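Local coordinates for protein transcriptional regulator, GntR family (Thermotoga maritima, PDB 3SXM) that probably regulates transcription as a sequence-specific DNA-binding factor, of which this chain is the metal-binding FCD domain crystallised here without its metal, at residues A[57-62]-A[88-93]. The protein carries 3 engineered substitutions. Numbering follows the deposited sequence. Where two conformers were deposited one is given.
Sequences DSDERL and LVRHLN
Arg90 sets CG anti to its carbonyl carbon (chi1 -62°) and bends at chi3, while Asp59 has CG anti to its backbone N (chi1 170°), which brings OD2 to the arginine; the two side chains run past one another from helices 73-90 and 51-68. The CA atoms of Asp59 and Arg90 stay 9.8 Å apart, leaving the long arginine to do the bridging. The union is one-pronged: Arg90 NH1 donates to Asp59 OD2 at 2.6 Å, a salt bridge that uses the anti lone pair of that oxygen. Carboxylate and guanidinium are nearly coplanar, and Arg90 CD lies 3.0 Å from Asp59 OD2. Arg90 NH2 forms a salt bridge with Asp87 and donates to the oxygen of water 1 at 3.0 Å. The oxygen of water 1 donates on to Glu60 OE1 at 2.7 Å. Glu60 OE1 lies well out of the guanidinium plane, 4.2 Å from Arg90 NH2, so it meets the arginine by charge and through the water, while OE2 pairs with Lys64. In another structure of this protein Asp59 binds zinc with His63, His103 and His125; here no metal is bound, and His63 and His103 lie beside Asp59. A leucine in place of Arg90 would probably leave the buried Asp59 without its charged mate and break the water bridge to Glu60. With zinc bound, the arginine would probably be a second-shell residue, orienting the carboxylate of a metal ligand.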
loop_
_atom_site.group_PDB
_atom_site.type_symbol
_atom_site.label_atom_id
_atom_site.label_comp_id
_atom_site.label_asym_id
_atom_site.label_seq_id
_atom_site.Cartn_x
_atom_site.Cartn_y
_atom_site.Cartn_z
ATOM N N ASP A 57 -8.328 17.042 15.343
ATOM C CA ASP A 57 -8.968 17.342 14.074
ATOM C C ASP A 57 -7.968 17.287 12.925
ATOM O O ASP A 57 -8.182 16.580 11.941
ATOM C CB ASP A 57 -9.624 18.723 14.124
ATOM C CG ASP A 57 -10.296 19.096 12.818
ATOM O OD1 ASP A 57 -11.539 19.218 12.800
ATOM O OD2 ASP A 57 -9.582 19.269 11.808
ATOM N N SER A 58 -6.882 18.045 13.046
ATOM C CA SER A 58 -5.923 18.185 11.922
ATOM C C SER A 58 -5.269 16.880 11.517
ATOM O O SER A 58 -5.071 16.640 10.335
ATOM C CB SER A 58 -4.822 19.263 12.104
ATOM O OG SER A 58 -3.942 18.981 13.189
ATOM N N ASP A 59 -4.892 16.048 12.477
ATOM C CA ASP A 59 -4.132 14.843 12.167
ATOM C C ASP A 59 -5.019 13.915 11.334
ATOM O O ASP A 59 -4.605 13.475 10.260
ATOM C CB ASP A 59 -3.727 14.164 13.477
ATOM C CG ASP A 59 -3.155 12.784 13.231
ATOM O OD1 ASP A 59 -2.076 12.705 12.662
ATOM O OD2 ASP A 59 -3.817 11.770 13.527
ATOM N N GLU A 60 -6.235 13.648 11.788
ATOM C CA GLU A 60 -7.117 12.703 11.075
ATOM C C GLU A 60 -7.412 13.260 9.695
ATOM O O GLU A 60 -7.302 12.553 8.674
ATOM C CB GLU A 60 -8.389 12.453 11.850
ATOM C CG GLU A 60 -9.416 11.669 11.077
ATOM C CD GLU A 60 -10.650 11.293 11.850
ATOM O OE1 GLU A 60 -10.773 11.657 13.037
ATOM O OE2 GLU A 60 -11.509 10.604 11.270
ATOM N N ARG A 61 -7.715 14.547 9.616
ATOM C CA ARG A 61 -8.019 15.148 8.318
ATOM C C ARG A 61 -6.858 15.078 7.362
ATOM O O ARG A 61 -7.057 14.799 6.168
ATOM C CB ARG A 61 -8.483 16.617 8.460
ATOM C CG ARG A 61 -9.811 16.769 9.019
ATOM C CD ARG A 61 -10.103 18.266 9.376
ATOM N NE ARG A 61 -10.229 19.086 8.177
ATOM C CZ ARG A 61 -10.362 20.405 8.217
ATOM N NH1 ARG A 61 -10.290 21.048 9.375
ATOM N NH2 ARG A 61 -10.516 21.084 7.099
ATOM N N LEU A 62 -5.644 15.326 7.827
ATOM C CA LEU A 62 -4.495 15.406 6.921
ATOM C C LEU A 62 -4.232 14.025 6.334
ATOM O O LEU A 62 -4.042 13.903 5.126
ATOM C CB LEU A 62 -3.266 15.936 7.682
ATOM C CG LEU A 62 -2.022 16.076 6.820
ATOM C CD1 LEU A 62 -2.223 17.024 5.653
ATOM C CD2 LEU A 62 -0.871 16.511 7.652
ATOM N N LEU A 88 -6.735 3.905 17.693
ATOM C CA LEU A 88 -6.316 3.280 18.963
ATOM C C LEU A 88 -4.831 3.538 19.141
ATOM O O LEU A 88 -4.371 4.001 20.226
ATOM C CB LEU A 88 -6.637 1.785 18.935
ATOM C CG LEU A 88 -6.265 0.909 20.095
ATOM C CD1 LEU A 88 -6.874 -0.423 19.973
ATOM C CD2 LEU A 88 -4.801 0.733 20.413
ATOM N N VAL A 89 -4.042 3.223 18.100
ATOM C CA VAL A 89 -2.601 3.395 18.183
ATOM C C VAL A 89 -2.218 4.846 18.433
ATOM O O VAL A 89 -1.320 5.145 19.278
ATOM C CB VAL A 89 -1.850 2.753 16.956
ATOM C CG1 VAL A 89 -0.411 3.145 16.974
ATOM C CG2 VAL A 89 -2.055 1.286 17.012
ATOM N N ARG A 90 -2.910 5.794 17.831
ATOM C CA ARG A 90 -2.634 7.199 18.041
ATOM C C ARG A 90 -2.787 7.565 19.492
ATOM O O ARG A 90 -2.067 8.344 20.006
ATOM C CB ARG A 90 -3.621 8.147 17.304
ATOM C CG ARG A 90 -3.739 8.164 15.881
ATOM C CD ARG A 90 -4.441 9.512 15.403
ATOM N NE ARG A 90 -5.837 9.708 15.824
ATOM C CZ ARG A 90 -6.551 10.803 15.577
ATOM N NH1 ARG A 90 -6.005 11.805 14.956
ATOM N NH2 ARG A 90 -7.811 10.892 15.953
ATOM N N HIS A 91 -3.815 7.046 20.089
ATOM C CA HIS A 91 -4.142 7.405 21.470
ATOM C C HIS A 91 -3.246 6.739 22.538
ATOM O O HIS A 91 -3.347 7.038 23.750
ATOM C CB HIS A 91 -5.616 7.122 21.758
ATOM C CG HIS A 91 -6.548 8.148 21.212
ATOM N ND1 HIS A 91 -7.021 8.163 19.913
ATOM C CD2 HIS A 91 -7.091 9.234 21.822
ATOM C CE1 HIS A 91 -7.796 9.223 19.745
ATOM N NE2 HIS A 91 -7.875 9.864 20.889
ATOM N N LEU A 92 -2.313 5.901 22.113
ATOM C CA LEU A 92 -1.441 5.211 23.060
ATOM C C LEU A 92 -0.431 6.116 23.617
ATOM O O LEU A 92 0.053 5.873 24.728
ATOM C CB LEU A 92 -0.702 4.034 22.408
ATOM C CG LEU A 92 -1.608 2.870 22.052
ATOM C CD1 LEU A 92 -0.782 1.798 21.271
ATOM C CD2 LEU A 92 -2.316 2.247 23.264
ATOM N N ASN A 93 -0.068 7.166 22.912
ATOM C CA ASN A 93 0.987 8.052 23.357
ATOM C C ASN A 93 0.725 9.449 22.862
ATOM O O ASN A 93 0.538 9.639 21.734
ATOM C CB ASN A 93 2.320 7.552 22.841
ATOM C CG ASN A 93 3.504 8.343 23.374
ATOM O OD1 ASN A 93 4.302 8.848 22.630
ATOM N ND2 ASN A 93 3.620 8.408 24.647
HETATM O O HOH W 1 -9.669 13.005 15.039
#